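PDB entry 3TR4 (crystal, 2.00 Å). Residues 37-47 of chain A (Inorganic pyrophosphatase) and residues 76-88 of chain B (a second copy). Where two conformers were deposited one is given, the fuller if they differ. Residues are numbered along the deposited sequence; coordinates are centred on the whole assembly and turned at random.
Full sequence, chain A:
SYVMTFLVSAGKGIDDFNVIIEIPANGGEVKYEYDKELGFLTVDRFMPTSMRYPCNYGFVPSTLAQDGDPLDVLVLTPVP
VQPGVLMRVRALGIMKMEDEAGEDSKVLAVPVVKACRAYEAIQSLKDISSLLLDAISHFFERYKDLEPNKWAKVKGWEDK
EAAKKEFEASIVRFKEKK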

# COMPACT_ATOMS: atom_id res chain seq x y z
N GLU A 37 -14.91 26.26 9.06
CA GLU A 37 -16.04 26.93 8.42
C GLU A 37 -16.89 25.95 7.61
O GLU A 37 -18.10 25.89 7.78
CB GLU A 37 -15.55 28.06 7.51
CG GLU A 37 -16.60 28.56 6.53
CD GLU A 37 -16.03 29.50 5.48
OE1 GLU A 37 -16.45 29.41 4.30
OE2 GLU A 37 -15.16 30.33 5.82
N LEU A 38 -16.24 25.19 6.73
CA LEU A 38 -16.95 24.32 5.80
C LEU A 38 -17.23 22.93 6.37
O LEU A 38 -18.07 22.20 5.84
CB LEU A 38 -16.17 24.20 4.49
CG LEU A 38 -15.79 25.52 3.83
CD1 LEU A 38 -14.86 25.29 2.65
CD2 LEU A 38 -17.04 26.28 3.40
N GLY A 39 -16.53 22.57 7.43
CA GLY A 39 -16.68 21.25 8.03
C GLY A 39 -16.08 20.16 7.16
O GLY A 39 -16.56 19.03 7.16
N PHE A 40 -15.03 20.50 6.42
CA PHE A 40 -14.36 19.55 5.55
C PHE A 40 -12.85 19.56 5.76
O PHE A 40 -12.27 20.61 6.05
CB PHE A 40 -14.62 19.89 4.08
CG PHE A 40 -15.89 19.31 3.54
CD1 PHE A 40 -17.09 20.00 3.66
CD2 PHE A 40 -15.89 18.09 2.89
CE1 PHE A 40 -18.26 19.47 3.16
CE2 PHE A 40 -17.06 17.56 2.39
CZ PHE A 40 -18.24 18.25 2.52
N LEU A 41 -12.24 18.40 5.63
CA LEU A 41 -10.80 18.32 5.48
C LEU A 41 -10.50 18.83 4.07
O LEU A 41 -11.18 18.45 3.12
CB LEU A 41 -10.32 16.87 5.64
CG LEU A 41 -8.82 16.63 5.72
CD1 LEU A 41 -8.25 17.18 7.03
CD2 LEU A 41 -8.52 15.14 5.61
N THR A 42 -9.50 19.70 3.94
CA THR A 42 -9.21 20.28 2.64
C THR A 42 -7.74 20.17 2.28
O THR A 42 -6.89 19.99 3.15
CB THR A 42 -9.60 21.78 2.59
OG1 THR A 42 -8.77 22.52 3.48
CG2 THR A 42 -11.06 21.95 3.00
N VAL A 43 -7.45 20.27 0.99
CA VAL A 43 -6.07 20.32 0.53
C VAL A 43 -5.50 21.70 0.78
O VAL A 43 -6.07 22.70 0.36
CB VAL A 43 -5.96 19.99 -0.97
CG1 VAL A 43 -4.53 20.21 -1.45
CG2 VAL A 43 -6.40 18.56 -1.24
N ASP A 44 -4.38 21.76 1.49
CA ASP A 44 -3.66 23.01 1.68
C ASP A 44 -2.70 23.21 0.51
O ASP A 44 -2.86 24.14 -0.28
CB ASP A 44 -2.90 22.99 3.02
CG ASP A 44 -2.01 24.20 3.21
OD1 ASP A 44 -2.10 25.15 2.40
OD2 ASP A 44 -1.22 24.20 4.17
N ARG A 45 -1.72 22.32 0.39
CA ARG A 45 -0.87 22.30 -0.79
C ARG A 45 -0.20 20.95 -0.96
O ARG A 45 -0.20 20.11 -0.06
CB ARG A 45 0.18 23.41 -0.73
CG ARG A 45 0.91 23.51 0.59
CD ARG A 45 1.88 24.68 0.59
NE ARG A 45 1.89 25.37 1.88
CZ ARG A 45 2.73 25.10 2.88
NH1 ARG A 45 3.64 24.15 2.74
NH2 ARG A 45 2.66 25.79 4.01
N PHE A 46 0.37 20.74 -2.14
CA PHE A 46 1.18 19.57 -2.41
C PHE A 46 2.65 19.91 -2.13
O PHE A 46 3.15 20.93 -2.59
CB PHE A 46 0.97 19.10 -3.86
CG PHE A 46 -0.43 18.63 -4.13
CD1 PHE A 46 -1.40 19.50 -4.60
CD2 PHE A 46 -0.79 17.31 -3.89
CE1 PHE A 46 -2.70 19.07 -4.83
CE2 PHE A 46 -2.08 16.87 -4.12
CZ PHE A 46 -3.04 17.75 -4.59
N MSE A 47 3.31 19.04 -1.38
CA MSE A 47 4.68 19.26 -0.92
C MSE A 47 5.70 18.83 -1.98
O MSE A 47 5.69 17.68 -2.43
CB MSE A 47 4.89 18.47 0.39
CG MSE A 47 6.23 18.63 1.08
SE MSE A 47 6.20 17.76 2.85
CE MSE A 47 8.10 17.76 3.25
N LEU B 76 -6.41 16.41 -11.93
CA LEU B 76 -5.06 15.88 -12.01
C LEU B 76 -4.22 16.48 -10.90
O LEU B 76 -4.21 17.69 -10.70
CB LEU B 76 -4.44 16.22 -13.36
CG LEU B 76 -5.18 15.73 -14.60
CD1 LEU B 76 -4.51 16.25 -15.86
CD2 LEU B 76 -5.25 14.22 -14.61
N THR B 77 -3.51 15.62 -10.18
CA THR B 77 -2.67 16.05 -9.07
C THR B 77 -1.39 15.24 -9.06
O THR B 77 -1.32 14.17 -9.67
CB THR B 77 -3.38 15.85 -7.72
OG1 THR B 77 -3.71 14.47 -7.56
CG2 THR B 77 -4.65 16.68 -7.65
N PRO B 78 -0.36 15.75 -8.37
CA PRO B 78 0.92 15.04 -8.22
C PRO B 78 0.75 13.70 -7.52
O PRO B 78 1.41 12.73 -7.89
CB PRO B 78 1.74 16.00 -7.34
CG PRO B 78 1.14 17.34 -7.59
CD PRO B 78 -0.32 17.10 -7.78
N VAL B 79 -0.12 13.64 -6.51
CA VAL B 79 -0.41 12.38 -5.83
C VAL B 79 -1.90 12.28 -5.50
O VAL B 79 -2.59 13.30 -5.41
CB VAL B 79 0.42 12.21 -4.55
CG1 VAL B 79 1.90 12.14 -4.89
CG2 VAL B 79 0.15 13.36 -3.61
N PRO B 80 -2.41 11.05 -5.31
CA PRO B 80 -3.85 10.87 -5.06
C PRO B 80 -4.34 11.65 -3.84
O PRO B 80 -3.60 11.83 -2.87
CB PRO B 80 -3.98 9.36 -4.82
CG PRO B 80 -2.77 8.75 -5.46
CD PRO B 80 -1.68 9.77 -5.29
N VAL B 81 -5.58 12.13 -3.91
CA VAL B 81 -6.21 12.83 -2.79
C VAL B 81 -7.25 11.92 -2.13
O VAL B 81 -7.98 11.20 -2.81
CB VAL B 81 -6.90 14.13 -3.27
CG1 VAL B 81 -7.69 14.77 -2.14
CG2 VAL B 81 -5.87 15.11 -3.83
N GLN B 82 -7.32 11.95 -0.80
CA GLN B 82 -8.24 11.09 -0.05
C GLN B 82 -9.71 11.45 -0.32
O GLN B 82 -10.09 12.62 -0.29
CB GLN B 82 -7.95 11.18 1.45
CG GLN B 82 -8.99 10.50 2.35
CD GLN B 82 -8.61 10.55 3.82
OE1 GLN B 82 -7.63 9.92 4.24
NE2 GLN B 82 -9.37 11.29 4.62
N PRO B 83 -10.55 10.43 -0.56
CA PRO B 83 -11.99 10.66 -0.77
C PRO B 83 -12.59 11.42 0.41
O PRO B 83 -12.24 11.14 1.55
CB PRO B 83 -12.57 9.25 -0.81
CG PRO B 83 -11.45 8.38 -1.21
CD PRO B 83 -10.22 8.99 -0.60
N GLY B 84 -13.47 12.37 0.12
CA GLY B 84 -14.15 13.12 1.17
C GLY B 84 -13.51 14.47 1.42
O GLY B 84 -14.04 15.29 2.16
N VAL B 85 -12.37 14.70 0.78
CA VAL B 85 -11.62 15.93 0.96
C VAL B 85 -12.05 17.00 -0.05
O VAL B 85 -12.35 16.69 -1.20
CB VAL B 85 -10.10 15.67 0.83
CG1 VAL B 85 -9.32 16.97 0.78
CG2 VAL B 85 -9.62 14.80 1.99
N LEU B 86 -12.10 18.25 0.40
CA LEU B 86 -12.44 19.36 -0.49
C LEU B 86 -11.16 20.05 -0.95
O LEU B 86 -10.21 20.18 -0.18
CB LEU B 86 -13.35 20.35 0.24
CG LEU B 86 -14.00 21.45 -0.60
CD1 LEU B 86 -15.25 21.99 0.08
CD2 LEU B 86 -13.02 22.58 -0.90
N MSE B 87 -11.13 20.48 -2.20
CA MSE B 87 -9.97 21.19 -2.73
C MSE B 87 -10.37 22.27 -3.72
O MSE B 87 -11.43 22.20 -4.34
CB MSE B 87 -8.98 20.21 -3.36
CG MSE B 87 -9.52 19.41 -4.53
SE MSE B 87 -8.24 18.06 -5.14
CE MSE B 87 -6.73 19.23 -5.54
N ARG B 88 -9.51 23.28 -3.86
CA ARG B 88 -9.76 24.38 -4.77
C ARG B 88 -9.00 24.14 -6.07
O ARG B 88 -7.79 23.94 -6.06
CB ARG B 88 -9.34 25.70 -4.12
CG ARG B 88 -10.17 26.06 -2.90
CD ARG B 88 -9.64 27.29 -2.18
NE ARG B 88 -9.49 28.43 -3.08
CZ ARG B 88 -8.36 29.11 -3.23
NH1 ARG B 88 -7.29 28.78 -2.53
NH2 ARG B 88 -8.30 30.13 -4.08
O HOH W 1 -13.59 16.09 4.98
O HOH W 2 -7.14 23.85 -1.76

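Two copies of inorganic pyrophosphatase meet here through backbone pairing, bridging waters and apolar side-chain packing. The strand of chain A, Phe A40 to Phe A46, runs beside the segment of chain B that includes Leu B86. Their N-to-C directions differ by 36°, so the pairing is roughly parallel.

Two direct hydrogen bonds join the backbones. Leu B86 N donates to Leu A41 O at 2.9 Å, with an N-H...O angle of 166°. Val A43 N donates to Leu B86 O at 3.0 Å, with an angle of 151°. Both polar backbone atoms of Leu B86 are thus used by the residues flanking Thr A42. This is a single bridge, between Thr A42 and Leu B86, whose CA atoms lie 4.6 Å apart. Two CA-H...O contacts accompany it. Thr A42 CA is 3.0 Å from Leu B86 O, and Val B85 CA is 3.3 Å from Leu A41 O.

Water extends the pairing at both ends. Water 1 accepts from Leu A41 N at 2.8 Å and donates to Gly B84 O at 3.0 Å. Water 2 donates to Val A43 O at 2.6 Å and accepts from Arg B88 N at 3.2 Å. In each case a water links backbone atoms that do not bond directly.

Gly B84 lies in a type II turn from Gln B82 to Val B85. Its phi of 99° and psi of -8° call for glycine, because a CB would be jammed against the carbonyl O of Pro B83. Its own carbonyl also meets the edge of the Phe A40 ring, with Gly B84 O 3.4 Å from Phe A40 CD2.

The apolar packing falls into several groups. Phe A46 has the largest area covered by the other stretch, 103 Å². Pro B78 CD sits over one face of its ring, 3.9 Å from the ring centroid and 8° off the normal, a CH-pi contact. Val B81 CG2 and Met B87 CE approach the ring edge, at 3.9 Å and 4.1 Å from Phe A46 CZ. Met B87 is selenomethionine.

Val A43 CG2 lies 3.7 Å from Met B87 CB, 3.9 Å from Val B85 CG1 and 4.1 Å from Val B81 CG1. One methyl therefore touches three side chains. Leu A41 CD2 packs on Val B85 CG2 at 3.8 Å. Leu B86 meets two more residues, with its CB 4.1 Å from Phe A40 CB and its CD1 4.2 Å from Leu A38 CD1.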